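Long-range contacts in arginine decarboxylase (Campylobacter jejuni subsp. jejuni, PDB 3NZP), which probably catalyses the pyridoxal-phosphate-dependent decarboxylation of arginine to agmatine, a step of polyamine and spermidine biosynthesis: residues P178-V184 and Q226-F232; V131-K135 and T156-E162. All blocks are in the same frame, centred on the assembly; numbering follows the deposited sequence.

Interaction 1: P178-V184 and Q226-F232; sequences PNIGLRV and QFTMIHF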
ATOM      1  N   PRO B 178       3.380  35.027  -8.112  1.00 33.54           N
ATOM      2  CA  PRO B 178       4.341  33.954  -7.864  1.00 28.48           C
ATOM      3  C   PRO B 178       5.349  33.788  -8.987  1.00 32.28           C
ATOM      4  O   PRO B 178       5.172  34.300 -10.096  1.00 28.98           O
ATOM      5  CB  PRO B 178       3.448  32.732  -7.696  1.00 27.70           C
ATOM      6  CG  PRO B 178       2.284  33.042  -8.588  1.00 23.04           C
ATOM      7  CD  PRO B 178       2.022  34.491  -8.336  1.00 20.92           C
ATOM      8  N   ASN B 179       6.430  33.088  -8.681  1.00 35.85           N
ATOM      9  CA  ASN B 179       7.454  32.823  -9.666  1.00 34.16           C
ATOM     10  C   ASN B 179       6.981  31.655 -10.486  1.00 36.89           C
ATOM     11  O   ASN B 179       6.345  30.739  -9.970  1.00 40.34           O
ATOM     12  CB  ASN B 179       8.758  32.465  -8.987  1.00 39.18           C
ATOM     13  CG  ASN B 179       9.538  33.673  -8.609  1.00 46.29           C
ATOM     14  OD1 ASN B 179      10.478  33.596  -7.804  1.00 46.41           O
ATOM     15  ND2 ASN B 179       9.170  34.819  -9.195  1.00 40.57           N
ATOM     16  N   ILE B 180       7.299  31.680 -11.769  1.00 37.58           N
ATOM     17  CA  ILE B 180       6.888  30.611 -12.651  1.00 37.70           C
ATOM     18  C   ILE B 180       8.027  29.633 -12.924  1.00 39.92           C
ATOM     19  O   ILE B 180       9.152  30.040 -13.195  1.00 43.65           O
ATOM     20  CB  ILE B 180       6.380  31.197 -13.968  1.00 41.00           C
ATOM     21  CG1 ILE B 180       5.106  32.011 -13.707  1.00 38.74           C
ATOM     22  CG2 ILE B 180       6.152  30.085 -14.966  1.00 42.17           C
ATOM     23  CD1 ILE B 180       4.544  32.715 -14.930  1.00 42.76           C
ATOM     24  N   GLY B 181       7.742  28.339 -12.827  1.00 37.83           N
ATOM     25  CA  GLY B 181       8.765  27.342 -13.096  1.00 30.26           C
ATOM     26  C   GLY B 181       8.309  26.461 -14.244  1.00 30.04           C
ATOM     27  O   GLY B 181       7.109  26.216 -14.387  1.00 29.62           O
ATOM     28  N   LEU B 182       9.232  25.989 -15.078  1.00 28.70           N
ATOM     29  CA  LEU B 182       8.831  25.122 -16.193  1.00 34.64           C
ATOM     30  C   LEU B 182       9.429  23.729 -16.048  1.00 30.60           C
ATOM     31  O   LEU B 182      10.645  23.581 -15.969  1.00 31.54           O
ATOM     32  CB  LEU B 182       9.259  25.723 -17.541  1.00 34.05           C
ATOM     33  CG  LEU B 182       8.657  27.074 -17.936  1.00 28.72           C
ATOM     34  CD1 LEU B 182       9.095  27.421 -19.342  1.00 27.05           C
ATOM     35  CD2 LEU B 182       7.142  27.009 -17.866  1.00 37.90           C
ATOM     36  N   ARG B 183       8.577  22.712 -15.998  1.00 27.50           N
ATOM     37  CA  ARG B 183       9.054  21.342 -15.866  1.00 29.37           C
ATOM     38  C   ARG B 183       9.435  20.837 -17.249  1.00 31.22           C
ATOM     39  O   ARG B 183       8.584  20.703 -18.129  1.00 29.54           O
ATOM     40  CB  ARG B 183       7.964  20.439 -15.281  1.00 26.38           C
ATOM     41  CG  ARG B 183       8.433  19.032 -15.016  1.00 33.38           C
ATOM     42  CD  ARG B 183       7.313  18.150 -14.543  1.00 48.04           C
ATOM     43  NE  ARG B 183       7.794  16.810 -14.223  1.00 61.52           N
ATOM     44  CZ  ARG B 183       7.012  15.768 -13.945  1.00 71.11           C
ATOM     45  NH1 ARG B 183       7.566  14.592 -13.669  1.00 79.59           N
ATOM     46  NH2 ARG B 183       5.686  15.890 -13.944  1.00 61.75           N
ATOM     47  N   VAL B 184      10.711  20.544 -17.447  1.00 27.96           N
ATOM     48  CA  VAL B 184      11.143  20.079 -18.749  1.00 30.18           C
ATOM     49  C   VAL B 184      10.990  18.574 -18.941  1.00 27.10           C
ATOM     50  O   VAL B 184      11.214  17.794 -18.023  1.00 34.55           O
ATOM     51  CB  VAL B 184      12.600  20.478 -19.004  1.00 33.00           C
ATOM     52  CG1 VAL B 184      12.731  22.001 -18.916  1.00 33.23           C
ATOM     53  CG2 VAL B 184      13.507  19.800 -18.003  1.00 21.54           C
ATOM     54  N   GLN B 226       8.895  36.442 -14.275  1.00 39.29           N
ATOM     55  CA  GLN B 226       8.538  35.363 -13.372  1.00 36.71           C
ATOM     56  C   GLN B 226       9.272  34.068 -13.643  1.00 42.78           C
ATOM     57  O   GLN B 226       9.626  33.347 -12.709  1.00 52.63           O
ATOM     58  CB  GLN B 226       7.038  35.113 -13.419  1.00 37.14           C
ATOM     59  CG  GLN B 226       6.214  36.383 -13.266  1.00 55.03           C
ATOM     60  CD  GLN B 226       6.753  37.317 -12.186  1.00 59.00           C
ATOM     61  OE1 GLN B 226       6.882  36.940 -11.012  1.00 52.18           O
ATOM     62  NE2 GLN B 226       7.067  38.551 -12.585  1.00 55.23           N
ATOM     63  N   PHE B 227       9.500  33.759 -14.915  1.00 32.72           N
ATOM     64  CA  PHE B 227      10.203  32.538 -15.274  1.00 29.22           C
ATOM     65  C   PHE B 227      11.591  32.551 -14.628  1.00 32.14           C
ATOM     66  O   PHE B 227      12.512  33.170 -15.144  1.00 43.69           O
ATOM     67  CB  PHE B 227      10.295  32.436 -16.792  1.00 19.11           C
ATOM     68  CG  PHE B 227      10.923  31.169 -17.278  1.00 27.11           C
ATOM     69  CD1 PHE B 227      10.939  30.032 -16.486  1.00 30.81           C
ATOM     70  CD2 PHE B 227      11.494  31.110 -18.542  1.00 31.60           C
ATOM     71  CE1 PHE B 227      11.515  28.845 -16.941  1.00 40.94           C
ATOM     72  CE2 PHE B 227      12.073  29.931 -19.013  1.00 37.66           C
ATOM     73  CZ  PHE B 227      12.086  28.795 -18.208  1.00 39.63           C
ATOM     74  N   THR B 228      11.747  31.870 -13.497  1.00 32.53           N
ATOM     75  CA  THR B 228      13.038  31.857 -12.827  1.00 36.60           C
ATOM     76  C   THR B 228      13.760  30.516 -12.719  1.00 36.23           C
ATOM     77  O   THR B 228      14.958  30.489 -12.410  1.00 37.03           O
ATOM     78  CB  THR B 228      12.922  32.445 -11.424  1.00 35.95           C
ATOM     79  OG1 THR B 228      11.957  31.704 -10.666  1.00 29.25           O
ATOM     80  CG2 THR B 228      12.504  33.885 -11.512  1.00 39.62           C
HETATM   81  N   MSE B 229      13.052  29.409 -12.933  1.00 30.43           N
HETATM   82  CA  MSE B 229      13.700  28.099 -12.866  1.00 35.86           C
HETATM   83  C   MSE B 229      13.020  27.009 -13.667  1.00 31.70           C
HETATM   84  O   MSE B 229      11.813  27.060 -13.912  1.00 32.34           O
HETATM   85  CB  MSE B 229      13.847  27.605 -11.417  1.00 33.20           C
HETATM   86  CG  MSE B 229      12.555  27.207 -10.745  1.00 49.62           C
HETATM   87 SE   MSE B 229      12.768  26.027  -9.173  1.00 71.54          SE
HETATM   88  CE  MSE B 229      13.690  27.208  -7.934  1.00 52.34           C
ATOM     89  N   ILE B 230      13.828  26.044 -14.101  1.00 30.15           N
ATOM     90  CA  ILE B 230      13.333  24.880 -14.819  1.00 37.07           C
ATOM     91  C   ILE B 230      13.490  23.714 -13.839  1.00 34.21           C
ATOM     92  O   ILE B 230      14.394  23.713 -13.002  1.00 29.09           O
ATOM     93  CB  ILE B 230      14.143  24.548 -16.110  1.00 27.41           C
ATOM     94  CG1 ILE B 230      15.597  24.301 -15.793  1.00 27.07           C
ATOM     95  CG2 ILE B 230      14.067  25.675 -17.081  1.00 31.29           C
ATOM     96  CD1 ILE B 230      16.327  23.843 -17.005  1.00 26.74           C
ATOM     97  N   HIS B 231      12.612  22.726 -13.946  1.00 36.11           N
ATOM     98  CA  HIS B 231      12.634  21.591 -13.043  1.00 40.90           C
ATOM     99  C   HIS B 231      12.385  20.293 -13.795  1.00 43.04           C
ATOM    100  O   HIS B 231      11.670  20.278 -14.802  1.00 43.32           O
ATOM    101  CB  HIS B 231      11.559  21.813 -11.951  1.00 52.03           C
ATOM    102  CG  HIS B 231      11.188  20.586 -11.174  1.00 61.45           C
ATOM    103  ND1 HIS B 231      10.112  19.791 -11.510  1.00 73.11           N
ATOM    104  CD2 HIS B 231      11.744  20.016 -10.077  1.00 66.29           C
ATOM    105  CE1 HIS B 231      10.021  18.786 -10.656  1.00 70.06           C
ATOM    106  NE2 HIS B 231      11.001  18.900  -9.776  1.00 69.70           N
ATOM    107  N   PHE B 232      13.002  19.213 -13.321  1.00 41.24           N
ATOM    108  CA  PHE B 232      12.812  17.883 -13.905  1.00 37.30           C
ATOM    109  C   PHE B 232      12.852  16.868 -12.755  1.00 38.82           C
ATOM    110  O   PHE B 232      13.501  17.116 -11.732  1.00 33.11           O
ATOM    111  CB  PHE B 232      13.892  17.591 -14.965  1.00 29.80           C
ATOM    112  CG  PHE B 232      15.280  17.394 -14.420  1.00 25.34           C
ATOM    113  CD1 PHE B 232      15.688  16.150 -13.956  1.00 30.21           C
ATOM    114  CD2 PHE B 232      16.185  18.450 -14.376  1.00 29.44           C
ATOM    115  CE1 PHE B 232      16.979  15.962 -13.452  1.00 32.16           C
ATOM    116  CE2 PHE B 232      17.480  18.268 -13.869  1.00 25.99           C
ATOM    117  CZ  PHE B 232      17.875  17.025 -13.406  1.00 25.29           C
TER
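The branched end of Leu182 rests on the Phe227 ring: CD1 sits over one face, 3.9 Å from the ring centroid and displaced toward the rim, in a CH-pi contact. The first torsion of Phe227 sets CG opposite the backbone N (chi1 -176°) and brings the ring toward Leu182 of the neighbouring strand, with Ile180 O at its edge, in plane. At the start of the pair Ile180 lays CG1 and CD1 against Gln226 CB, CG1 3.7 Å away. At the far end the two methyls of Val184 part: CG1 meets Ile230 CB, and CG2 packs on Phe232 CB at 3.8 Å. Strands 179-183 and 227-231 are the fifth and sixth of the parallel eight-stranded TIM barrel that carries the cofactor, their short axes 24° apart. Ile180 pairs with Phe227 but Leu182 with Ile230; the extra residue is taken up around Thr228-Met229, between the bonds Thr228 N to Ile180 O and Leu182 N to Met229 O. Ile180, Leu182, Phe227 and Ile230 face outward, and helix 208-220 covers the first three through Leu218 and Ala214. On the barrel's inner face Gly181 has no side chain, selenomethionine Met229 touches Ala268 and Asn270, and Arg183 CG passes obliquely by His231 ND1 at 4.0 Å. His231 touches the bound pyridoxal phosphate; the extended Arg183 chain leads away from His231 to a salt bridge from NH2 to Glu158 OE1.

Interaction 2: V131-K135 and T156-E162; sequences VNGFK and TIEGLNE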
ATOM      1  N   VAL B 131       5.913  24.267  -6.104  1.00 35.59           N
ATOM      2  CA  VAL B 131       4.628  23.593  -6.229  1.00 34.38           C
ATOM      3  C   VAL B 131       4.536  22.781  -7.530  1.00 34.60           C
ATOM      4  O   VAL B 131       4.488  23.343  -8.626  1.00 32.47           O
ATOM      5  CB  VAL B 131       3.452  24.613  -6.209  1.00 27.60           C
ATOM      6  CG1 VAL B 131       2.134  23.869  -6.164  1.00 29.16           C
ATOM      7  CG2 VAL B 131       3.571  25.542  -5.018  1.00 26.29           C
ATOM      8  N   ASN B 132       4.513  21.460  -7.408  1.00 34.43           N
ATOM      9  CA  ASN B 132       4.416  20.599  -8.579  1.00 33.66           C
ATOM     10  C   ASN B 132       3.040  19.963  -8.644  1.00 36.72           C
ATOM     11  O   ASN B 132       2.229  20.137  -7.737  1.00 40.50           O
ATOM     12  CB  ASN B 132       5.496  19.526  -8.523  1.00 30.08           C
ATOM     13  CG  ASN B 132       6.881  20.112  -8.625  1.00 46.93           C
ATOM     14  OD1 ASN B 132       7.200  20.802  -9.598  1.00 50.47           O
ATOM     15  ND2 ASN B 132       7.717  19.851  -7.621  1.00 54.69           N
ATOM     16  N   GLY B 133       2.765  19.235  -9.720  1.00 40.30           N
ATOM     17  CA  GLY B 133       1.466  18.596  -9.851  1.00 36.77           C
ATOM     18  C   GLY B 133       0.523  19.365 -10.759  1.00 34.41           C
ATOM     19  O   GLY B 133       0.840  20.464 -11.210  1.00 35.44           O
ATOM     20  N   PHE B 134      -0.638  18.782 -11.036  1.00 33.99           N
ATOM     21  CA  PHE B 134      -1.622  19.424 -11.894  1.00 34.59           C
ATOM     22  C   PHE B 134      -2.377  20.447 -11.079  1.00 35.76           C
ATOM     23  O   PHE B 134      -2.700  20.211  -9.918  1.00 35.79           O
ATOM     24  CB  PHE B 134      -2.558  18.374 -12.473  1.00 42.56           C
ATOM     25  CG  PHE B 134      -1.850  17.379 -13.339  1.00 58.69           C
ATOM     26  CD1 PHE B 134      -1.472  17.714 -14.637  1.00 59.05           C
ATOM     27  CD2 PHE B 134      -1.478  16.138 -12.831  1.00 66.53           C
ATOM     28  CE1 PHE B 134      -0.732  16.833 -15.414  1.00 61.01           C
ATOM     29  CE2 PHE B 134      -0.735  15.248 -13.600  1.00 66.98           C
ATOM     30  CZ  PHE B 134      -0.362  15.598 -14.893  1.00 68.37           C
ATOM     31  N   LYS B 135      -2.670  21.588 -11.686  1.00 34.29           N
ATOM     32  CA  LYS B 135      -3.336  22.646 -10.952  1.00 29.10           C
ATOM     33  C   LYS B 135      -4.606  23.152 -11.594  1.00 31.86           C
ATOM     34  O   LYS B 135      -4.740  23.164 -12.812  1.00 40.31           O
ATOM     35  CB  LYS B 135      -2.360  23.806 -10.774  1.00 25.14           C
ATOM     36  CG  LYS B 135      -0.937  23.349 -10.476  1.00 28.83           C
ATOM     37  CD  LYS B 135       0.060  24.465 -10.674  1.00 26.44           C
ATOM     38  CE  LYS B 135       1.451  23.920 -10.871  1.00 32.62           C
ATOM     39  NZ  LYS B 135       1.951  23.285  -9.632  1.00 45.70           N
ATOM     40  N   THR B 156       5.388  25.555 -10.577  1.00 26.71           N
ATOM     41  CA  THR B 156       5.990  24.838 -11.690  1.00 27.45           C
ATOM     42  C   THR B 156       4.912  24.305 -12.648  1.00 31.10           C
ATOM     43  O   THR B 156       4.112  23.446 -12.270  1.00 32.60           O
ATOM     44  CB  THR B 156       6.845  23.669 -11.175  1.00 28.68           C
ATOM     45  OG1 THR B 156       7.899  24.172 -10.349  1.00 31.29           O
ATOM     46  CG2 THR B 156       7.439  22.900 -12.328  1.00 38.86           C
ATOM     47  N   ILE B 157       4.898  24.822 -13.880  1.00 31.19           N
ATOM     48  CA  ILE B 157       3.930  24.419 -14.909  1.00 39.42           C
ATOM     49  C   ILE B 157       4.207  23.018 -15.455  1.00 40.01           C
ATOM     50  O   ILE B 157       5.344  22.680 -15.766  1.00 40.41           O
ATOM     51  CB  ILE B 157       3.929  25.421 -16.118  1.00 42.28           C
ATOM     52  CG1 ILE B 157       3.130  26.664 -15.758  1.00 49.37           C
ATOM     53  CG2 ILE B 157       3.311  24.797 -17.355  1.00 41.49           C
ATOM     54  CD1 ILE B 157       3.785  27.496 -14.707  1.00 66.19           C
ATOM     55  N   GLU B 158       3.156  22.215 -15.582  1.00 40.32           N
ATOM     56  CA  GLU B 158       3.281  20.859 -16.094  1.00 41.38           C
ATOM     57  C   GLU B 158       2.863  20.834 -17.563  1.00 41.26           C
ATOM     58  O   GLU B 158       3.244  19.936 -18.308  1.00 43.19           O
ATOM     59  CB  GLU B 158       2.382  19.918 -15.297  1.00 48.44           C
ATOM     60  CG  GLU B 158       2.562  20.004 -13.793  1.00 66.07           C
ATOM     61  CD  GLU B 158       3.907  19.480 -13.341  1.00 72.52           C
ATOM     62  OE1 GLU B 158       4.305  18.412 -13.849  1.00 85.62           O
ATOM     63  OE2 GLU B 158       4.557  20.123 -12.480  1.00 65.71           O
ATOM     64  N   GLY B 159       2.067  21.823 -17.964  1.00 42.71           N
ATOM     65  CA  GLY B 159       1.598  21.922 -19.337  1.00 39.20           C
ATOM     66  C   GLY B 159       1.215  23.348 -19.719  1.00 40.48           C
ATOM     67  O   GLY B 159       0.852  24.149 -18.855  1.00 37.62           O
ATOM     68  N   LEU B 160       1.299  23.670 -21.011  1.00 42.68           N
ATOM     69  CA  LEU B 160       0.953  25.010 -21.501  1.00 40.12           C
ATOM     70  C   LEU B 160      -0.360  25.522 -20.929  1.00 43.32           C
ATOM     71  O   LEU B 160      -0.490  26.694 -20.564  1.00 43.91           O
ATOM     72  CB  LEU B 160       0.884  25.020 -23.022  1.00 27.87           C
ATOM     73  CG  LEU B 160       2.136  25.571 -23.714  1.00 39.00           C
ATOM     74  CD1 LEU B 160       3.394  24.913 -23.162  1.00 54.31           C
ATOM     75  CD2 LEU B 160       2.021  25.318 -25.198  1.00 39.07           C
ATOM     76  N   ASN B 161      -1.336  24.629 -20.854  1.00 45.27           N
ATOM     77  CA  ASN B 161      -2.631  24.969 -20.307  1.00 44.38           C
ATOM     78  C   ASN B 161      -2.532  25.665 -18.957  1.00 44.49           C
ATOM     79  O   ASN B 161      -3.148  26.708 -18.740  1.00 38.17           O
ATOM     80  CB  ASN B 161      -3.469  23.716 -20.167  1.00 57.11           C
ATOM     81  CG  ASN B 161      -4.799  23.864 -20.837  1.00 70.58           C
ATOM     82  OD1 ASN B 161      -4.880  23.998 -22.069  1.00 71.86           O
ATOM     83  ND2 ASN B 161      -5.872  23.856 -20.032  1.00 82.02           N
ATOM     84  N   GLU B 162      -1.767  25.074 -18.042  1.00 47.79           N
ATOM     85  CA  GLU B 162      -1.586  25.659 -16.717  1.00 46.28           C
ATOM     86  C   GLU B 162      -0.979  27.046 -16.805  1.00 47.52           C
ATOM     87  O   GLU B 162      -1.297  27.927 -16.000  1.00 47.94           O
ATOM     88  CB  GLU B 162      -0.664  24.805 -15.862  1.00 46.05           C
ATOM     89  CG  GLU B 162      -1.200  23.452 -15.541  1.00 64.02           C
ATOM     90  CD  GLU B 162      -0.251  22.659 -14.645  1.00 74.55           C
ATOM     91  OE1 GLU B 162      -0.627  21.521 -14.259  1.00 70.77           O
ATOM     92  OE2 GLU B 162       0.861  23.174 -14.335  1.00 65.54           O
TER
HETATM   93  O   HOH W   1      -3.834  20.801 -15.006  1.00 27.04           O
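Thr156 N donates to Val131 O at 3.1 Å where strand 152-157 runs beside the end of strand 128-131; beyond this bond the backbones diverge, 131-135 as a loop and 156-162 as a turn into helix 160-170, with Gly159 as N-cap. Gly133 has a positive phi (100°) that suits glycine. The first torsion of Glu158 sets CG beside Gly133 O, and the bend at chi2 (-68°) turns the carboxylate to bring OE2 to Gly133 N, a weak bond of 3.4 Å; its OE1 is salt-bridged to Arg183. Glu162 reaches from the first turn of the helix to both segments. Its OE1 takes Lys135 N at 3.3 Å and its OE2 takes Glu158 N at 2.8 Å, each donor coming from above the carboxylate plane. Lys135 crosses Glu162 at about a right angle, and the bend at chi4 turns NZ back to Val131 O, 2.7 Å away and above the carbonyl plane. Asn132 sets OD1 3.3 Å from Thr156 CB, while ND2 bonds to Glu109; it touches the pyridoxal phosphate and packs on Cys483 of the second subunit, the predicted proton donor. Glu158 OE2 lies 5.0 Å and Glu162 OE2 4.8 Å from Lys135 NZ, not in contact; the carboxylates probably favour a charged lysine, and the loop carrying Asn132 is held to the next strand and helix largely by polar bonds.

Both contacts are buried in the barrel domain, and their centres lie about 10 Å apart. Interaction 1 joins two strands along their length, by a ladder of backbone hydrogen bonds with apolar packing on the outer side; interaction 2 joins loop and helix start at the C-terminal ends of the strands, where polar and charged groups gather and the second subunit approaches. Strands 152-157 and 179-183 are neighbours, so the two meet directly: Gly181 O probably accepts a hydrogen bond from Ile157 N, and the salt bridge from Arg183 NH2 to Glu158 OE1 is the charged tie between them. Each also supplies one residue to the cofactor pocket, with His231 CE1 3.6 Å from Asn132 OD1.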